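Local coordinates for OBG-type G domain-containing protein (Pyrococcus horikoshii, PDB 2E87) that binds GDP and probably GTP, as expected of an Obg-type GTP-binding protein of the NOG1 family, its precise cellular role being unknown, at residues R67-L71 with S72-K76; E80-D83 with V84-R88; I268-F271 with E272-G276. One frame throughout, in Å; residues are numbered along the deposited sequence.

Contact 1: residues R67-L71 with S72-K76; sequences RTPGL and STLPK. With SO4 (sulfate ion), chain B; SO4 (sulfate ion), chain D.
The flat peptide group that carries the G70 carbonyl is approached by T73 from two directions. In the carbonyl plane, T73 OG1 donates a hydrogen bond to G70 O at 2.6 Å. The amide T73 N reaches the same oxygen at 2.9 Å, but from above that plane, 53° out of it, so the two donors share one acceptor without competing for the same approach. The hydroxyl gets there because chi1 of T73 is 74°, which sets OG1 between the backbone N and the carbonyl carbon and turns it back over the turn. One residue further on only the backbone half recurs, L74 N bonding to L71 O at 3.0 Å, again from above the carbonyl plane. Two successive bonds that each span three residues are the signature of a short 3-10 turn.

Apolar contact is sparse. P69 CB meets L74 CD2 at 4.2 Å, and the tips of two leucines, L71 CD2 and L74 CD1, come within 4.4 Å.

The start of the turn offers its amides to a sulfate ion, probably carried over from the crystallisation liquor. S72 N holds sulfate O4 at 3.0 Å, while the bond from L71 N to sulfate O2 is weak. A second sulfate lies by K76 N, in the first turn of the next helix, at a modelled distance too short to be trusted.

The turn belongs to the linker between helix 38-67 and helix 76-86. L71 packs on H92 of helix 88-117, T68 leans on F91 and M95 of that same helix, and P69 touches F5, while L74 O accepts a hydrogen bond from Q79 at the start of helix 76-86.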
# COMPACT_ATOMS: atom_id res chain seq x y z
N ARG A 67 5.75 1.21 14.37
CA ARG A 67 5.89 2.08 13.22
C ARG A 67 5.38 1.54 11.88
O ARG A 67 5.43 2.25 10.88
CB ARG A 67 7.35 2.50 13.06
CG ARG A 67 7.89 3.25 14.27
CD ARG A 67 9.26 3.79 13.95
NE ARG A 67 9.92 4.38 15.10
CZ ARG A 67 11.20 4.74 15.10
NH1 ARG A 67 11.94 4.55 14.02
NH2 ARG A 67 11.75 5.27 16.19
N THR A 68 4.91 0.31 11.87
CA THR A 68 4.39 -0.25 10.64
C THR A 68 2.88 -0.19 10.78
O THR A 68 2.33 -0.65 11.76
CB THR A 68 4.83 -1.72 10.44
OG1 THR A 68 6.24 -1.83 10.66
CG2 THR A 68 4.50 -2.19 9.04
N PRO A 69 2.20 0.41 9.80
CA PRO A 69 0.74 0.50 9.91
C PRO A 69 0.07 -0.87 9.89
O PRO A 69 0.51 -1.78 9.17
CB PRO A 69 0.37 1.32 8.69
CG PRO A 69 1.34 0.79 7.66
CD PRO A 69 2.65 0.81 8.46
N GLY A 70 -0.98 -1.04 10.68
CA GLY A 70 -1.70 -2.29 10.66
C GLY A 70 -2.39 -2.31 9.30
O GLY A 70 -2.98 -1.31 8.89
N LEU A 71 -2.32 -3.42 8.59
CA LEU A 71 -2.94 -3.49 7.28
C LEU A 71 -4.43 -3.14 7.29
O LEU A 71 -4.93 -2.52 6.36
CB LEU A 71 -2.72 -4.88 6.66
CG LEU A 71 -1.27 -5.40 6.55
CD1 LEU A 71 -1.28 -6.68 5.72
CD2 LEU A 71 -0.36 -4.38 5.89
N SER A 72 -5.14 -3.53 8.35
CA SER A 72 -6.57 -3.25 8.46
C SER A 72 -6.88 -1.76 8.53
O SER A 72 -8.01 -1.35 8.28
CB SER A 72 -7.16 -3.95 9.68
OG SER A 72 -6.66 -3.37 10.88
N THR A 73 -5.89 -0.95 8.89
CA THR A 73 -6.06 0.50 8.98
C THR A 73 -5.82 1.19 7.63
O THR A 73 -6.00 2.40 7.50
CB THR A 73 -5.06 1.13 9.98
OG1 THR A 73 -3.74 1.15 9.42
CG2 THR A 73 -5.05 0.33 11.29
N LEU A 74 -5.43 0.43 6.62
CA LEU A 74 -5.17 1.00 5.31
C LEU A 74 -6.38 1.03 4.41
O LEU A 74 -7.32 0.26 4.57
CB LEU A 74 -4.06 0.20 4.60
CG LEU A 74 -2.68 0.24 5.27
CD1 LEU A 74 -1.65 -0.44 4.41
CD2 LEU A 74 -2.28 1.68 5.51
N PRO A 75 -6.40 1.97 3.46
CA PRO A 75 -7.55 2.02 2.56
C PRO A 75 -7.53 0.68 1.78
O PRO A 75 -6.46 0.13 1.53
CB PRO A 75 -7.23 3.22 1.67
CG PRO A 75 -6.50 4.13 2.60
CD PRO A 75 -5.58 3.19 3.35
N LYS A 76 -8.70 0.17 1.42
CA LYS A 76 -8.83 -1.09 0.70
C LYS A 76 -7.90 -1.22 -0.50
O LYS A 76 -7.38 -2.29 -0.76
CB LYS A 76 -10.26 -1.32 0.24
CG LYS A 76 -11.22 -1.61 1.38
CD LYS A 76 -12.58 -2.08 0.89
CE LYS A 76 -13.52 -2.41 2.05
NZ LYS A 76 -14.76 -3.10 1.59
S SO4 B . -3.76 -5.10 11.45
O1 SO4 B . -3.99 -3.62 11.72
O2 SO4 B . -2.40 -5.36 10.75
O3 SO4 B . -3.75 -5.76 12.83
O4 SO4 B . -4.84 -5.59 10.51
S SO4 D . -11.50 2.70 1.84
O1 SO4 D . -10.97 3.93 1.06
O2 SO4 D . -10.83 1.41 1.44
O3 SO4 D . -11.25 2.95 3.33
O4 SO4 D . -13.00 2.49 1.55

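Contact 2: residues E80-D83 with V84-R88; sequences ELVD and VLVDR
V82 and V86, one helical turn apart, form the close-packed flank of this contact. Their methyls V82 CG1 and V86 CG2 meet at 4.1 Å, and V86 CG2 also lies 3.4 Å from V82 O, the carbonyl that accepts the bond from V86 N. L85 and V86 pack against helix 144-156 and V84 against Q238 and A239 of helix 234-241, so two further helices cover much of the apolar side.

The polar flank is held by bonds rather than close packing, and here the chain leaves helix 76-86 for the next helix. D87 N still bonds to D83 O at 2.9 Å, but D87 itself has positive phi and stands at the N-cap position of helix 88-117. D83 reaches across the break: with CG anti to the backbone N (chi1 -173°), its carboxylate extends forward and OD2 receives R88 N at 2.9 Å. That bond is nearly straight (164°), although the donor comes from above the carboxylate plane. The loose part lies beyond it, E80 OE1 standing 4.5 Å from R88 NH2, too far for a salt bridge.

This leaves two carboxylates close, D83 OD2 and D87 OD2 lying 4.0 Å apart. The amides at the start of helix 88-117, one of them capped by the D87 side chain, would probably offset part of that repulsion, and each acid has a second partner, Q238 for D83 and T90 for D87. Since Q238 also binds E80, the amide of a single glutamine ties this acidic flank to the GTP-binding domain.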
# COMPACT_ATOMS: atom_id res chain seq x y z
N GLU A 80 -5.15 -4.11 -0.96
CA GLU A 80 -5.09 -4.97 -2.13
C GLU A 80 -3.68 -4.98 -2.76
O GLU A 80 -3.12 -6.04 -3.04
CB GLU A 80 -6.15 -4.50 -3.14
CG GLU A 80 -6.71 -5.58 -3.99
CD GLU A 80 -7.22 -6.76 -3.20
OE1 GLU A 80 -7.87 -6.57 -2.15
OE2 GLU A 80 -6.98 -7.90 -3.64
N LEU A 81 -3.08 -3.82 -2.96
CA LEU A 81 -1.76 -3.82 -3.55
C LEU A 81 -0.68 -4.36 -2.61
O LEU A 81 0.29 -4.94 -3.07
CB LEU A 81 -1.39 -2.44 -4.07
CG LEU A 81 -2.25 -1.94 -5.24
CD1 LEU A 81 -1.64 -0.69 -5.77
CD2 LEU A 81 -2.32 -2.97 -6.33
N VAL A 82 -0.85 -4.16 -1.31
CA VAL A 82 0.11 -4.69 -0.34
C VAL A 82 0.12 -6.22 -0.49
O VAL A 82 1.17 -6.86 -0.50
CB VAL A 82 -0.29 -4.34 1.13
CG1 VAL A 82 0.41 -5.29 2.12
CG2 VAL A 82 0.07 -2.89 1.43
N ASP A 83 -1.08 -6.79 -0.59
CA ASP A 83 -1.24 -8.21 -0.75
C ASP A 83 -0.56 -8.64 -2.04
O ASP A 83 0.13 -9.65 -2.08
CB ASP A 83 -2.73 -8.55 -0.79
CG ASP A 83 -3.00 -10.06 -0.79
OD1 ASP A 83 -4.13 -10.45 -1.13
OD2 ASP A 83 -2.10 -10.86 -0.43
N VAL A 84 -0.74 -7.87 -3.10
CA VAL A 84 -0.13 -8.21 -4.38
C VAL A 84 1.39 -8.20 -4.32
O VAL A 84 2.04 -9.07 -4.88
CB VAL A 84 -0.57 -7.23 -5.51
CG1 VAL A 84 0.44 -7.24 -6.64
CG2 VAL A 84 -1.91 -7.64 -6.04
N LEU A 85 1.95 -7.22 -3.64
CA LEU A 85 3.40 -7.08 -3.57
C LEU A 85 4.17 -7.98 -2.59
O LEU A 85 5.29 -8.40 -2.89
CB LEU A 85 3.77 -5.63 -3.26
CG LEU A 85 3.39 -4.57 -4.30
CD1 LEU A 85 3.80 -3.19 -3.82
CD2 LEU A 85 4.07 -4.90 -5.61
N VAL A 86 3.59 -8.28 -1.43
CA VAL A 86 4.33 -9.06 -0.44
C VAL A 86 3.53 -10.16 0.23
O VAL A 86 4.06 -10.88 1.07
CB VAL A 86 4.89 -8.12 0.65
CG1 VAL A 86 5.63 -6.98 0.00
CG2 VAL A 86 3.76 -7.56 1.51
N ASP A 87 2.25 -10.26 -0.14
CA ASP A 87 1.32 -11.25 0.41
C ASP A 87 0.82 -10.92 1.81
O ASP A 87 1.53 -11.07 2.79
CB ASP A 87 1.92 -12.66 0.42
CG ASP A 87 0.88 -13.71 0.74
OD1 ASP A 87 0.73 -14.09 1.92
OD2 ASP A 87 0.17 -14.14 -0.19
N ARG A 88 -0.44 -10.51 1.89
CA ARG A 88 -1.05 -10.12 3.15
C ARG A 88 -0.91 -11.13 4.29
O ARG A 88 -0.58 -10.76 5.41
CB ARG A 88 -2.53 -9.83 2.95
CG ARG A 88 -3.19 -9.26 4.20
CD ARG A 88 -4.63 -9.71 4.32
NE ARG A 88 -5.44 -9.27 3.19
CZ ARG A 88 -6.03 -8.09 3.11
NH1 ARG A 88 -5.92 -7.21 4.11
NH2 ARG A 88 -6.75 -7.78 2.03

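Contact 3: residues I268-F271 with E272-G276; sequences IHLF and EEVHG
From I268 to H275 the backbone keeps regular alpha-helical geometry, four bonds in succession linking I268 O to E272 N, H269 O to E273 N, L270 O to V274 N and F271 O to H275 N, the last at 2.7 Å. The side chains are dominated by an aromatic pair one turn apart. The rings of F271 and H275 make an offset stack, centroids 5.0 Å apart and planes only 18° from parallel. Both have CG anti to the backbone N (chi1 162° and -170°), and therefore the two side chains run side by side in the same direction. F271 CZ lies over one face of the imidazole, toward its rim, 3.8 Å from H275 CG. In return H275 CB stands over a face of the phenyl ring in a CH-pi contact, 4.1 Å from its centroid.

Other positions make lighter contacts. The methyl I268 CG2 touches the carboxylate carbon E272 CD at 3.8 Å, while E272 OE1 approaches the edge of the H269 ring at CD2. On another side L270 CG meets V274 CG2 at 4.3 Å.

Each stacked ring also has an edge-to-face neighbour in the central sheet, Y252 for F271 and F283 for H275, from the two strands that flank helix 264-277 in a beta-alpha-beta unit. Replacing F271 by alanine would strip one face of the H275 ring of its stacking partner and is likely to set the imidazole freer to turn, with a gap opened beside Y252. Ring and apolar contacts hold the helix to the sheet, I268 on F254 and L270 on Y252 included, whereas the E273 carboxylate is bound by I229 N and S230 OG in a loop, a polar link made apart from the rings.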
# COMPACT_ATOMS: atom_id res chain seq x y z
N ILE A 268 -14.78 -3.21 -28.65
CA ILE A 268 -16.04 -3.51 -27.97
C ILE A 268 -15.87 -4.72 -27.03
O ILE A 268 -16.39 -4.73 -25.92
CB ILE A 268 -17.19 -3.80 -28.98
CG1 ILE A 268 -17.72 -2.49 -29.55
CG2 ILE A 268 -18.33 -4.53 -28.29
CD1 ILE A 268 -18.69 -2.70 -30.72
N HIS A 269 -15.12 -5.73 -27.45
CA HIS A 269 -14.95 -6.88 -26.57
C HIS A 269 -14.30 -6.43 -25.29
O HIS A 269 -14.73 -6.83 -24.20
CB HIS A 269 -14.12 -7.96 -27.24
CG HIS A 269 -14.83 -8.66 -28.35
ND1 HIS A 269 -14.17 -9.45 -29.27
CD2 HIS A 269 -16.14 -8.71 -28.68
CE1 HIS A 269 -15.05 -9.95 -30.12
NE2 HIS A 269 -16.25 -9.51 -29.78
N LEU A 270 -13.27 -5.60 -25.41
CA LEU A 270 -12.56 -5.12 -24.24
C LEU A 270 -13.49 -4.30 -23.36
O LEU A 270 -13.50 -4.46 -22.14
CB LEU A 270 -11.35 -4.28 -24.63
CG LEU A 270 -10.44 -3.94 -23.45
CD1 LEU A 270 -9.88 -5.22 -22.85
CD2 LEU A 270 -9.31 -3.03 -23.91
N PHE A 271 -14.26 -3.42 -23.97
CA PHE A 271 -15.18 -2.60 -23.20
C PHE A 271 -16.10 -3.49 -22.36
O PHE A 271 -16.34 -3.23 -21.18
CB PHE A 271 -16.03 -1.73 -24.11
CG PHE A 271 -17.25 -1.20 -23.44
CD1 PHE A 271 -17.18 -0.10 -22.60
CD2 PHE A 271 -18.47 -1.85 -23.58
CE1 PHE A 271 -18.30 0.34 -21.90
CE2 PHE A 271 -19.60 -1.41 -22.88
CZ PHE A 271 -19.51 -0.31 -22.04
N GLU A 272 -16.62 -4.55 -22.97
CA GLU A 272 -17.54 -5.45 -22.27
C GLU A 272 -16.86 -6.19 -21.11
O GLU A 272 -17.45 -6.39 -20.06
CB GLU A 272 -18.17 -6.43 -23.25
CG GLU A 272 -18.81 -5.73 -24.44
CD GLU A 272 -19.47 -6.69 -25.42
OE1 GLU A 272 -18.80 -7.64 -25.88
OE2 GLU A 272 -20.67 -6.46 -25.73
N GLU A 273 -15.62 -6.60 -21.32
CA GLU A 273 -14.88 -7.28 -20.27
C GLU A 273 -14.59 -6.31 -19.12
O GLU A 273 -14.69 -6.68 -17.96
CB GLU A 273 -13.58 -7.84 -20.82
CG GLU A 273 -13.03 -8.96 -19.98
CD GLU A 273 -11.56 -9.19 -20.21
OE1 GLU A 273 -10.76 -8.36 -19.75
OE2 GLU A 273 -11.21 -10.19 -20.88
N VAL A 274 -14.24 -5.07 -19.44
CA VAL A 274 -13.94 -4.08 -18.41
C VAL A 274 -15.21 -3.59 -17.72
O VAL A 274 -15.23 -3.38 -16.51
CB VAL A 274 -13.17 -2.87 -19.02
CG1 VAL A 274 -13.05 -1.74 -18.01
CG2 VAL A 274 -11.79 -3.31 -19.45
N HIS A 275 -16.27 -3.42 -18.50
CA HIS A 275 -17.56 -2.95 -17.99
C HIS A 275 -18.13 -3.95 -16.99
O HIS A 275 -18.87 -3.58 -16.06
CB HIS A 275 -18.56 -2.78 -19.13
CG HIS A 275 -19.82 -2.08 -18.72
ND1 HIS A 275 -21.07 -2.50 -19.13
CD2 HIS A 275 -20.02 -0.98 -17.96
CE1 HIS A 275 -21.99 -1.69 -18.63
NE2 HIS A 275 -21.38 -0.76 -17.92
N GLY A 276 -17.79 -5.22 -17.21
CA GLY A 276 -18.25 -6.29 -16.36
C GLY A 276 -17.43 -6.46 -15.10
O GLY A 276 -17.96 -6.86 -14.07

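Contacts 1 and 2 follow one another along the chain in the N-terminal helical domain, their centres 12 Å apart. They touch directly: L71 CD1 packs on R88 CG at 3.6 Å and L71 CD2 on V82 CG1 at 4.0 Å, making one continuous packed joint of the linker with helices 76-86 and 88-117. Contact 3 comes much later, in the GTP-binding domain, on a helix beside the central sheet; its centre is about 33 Å from that of contact 1 and about 26 Å from that of contact 2. It touches neither and is a separate unit, related to them through the rest of the fold, where helix 76-86 lies against helix 234-241.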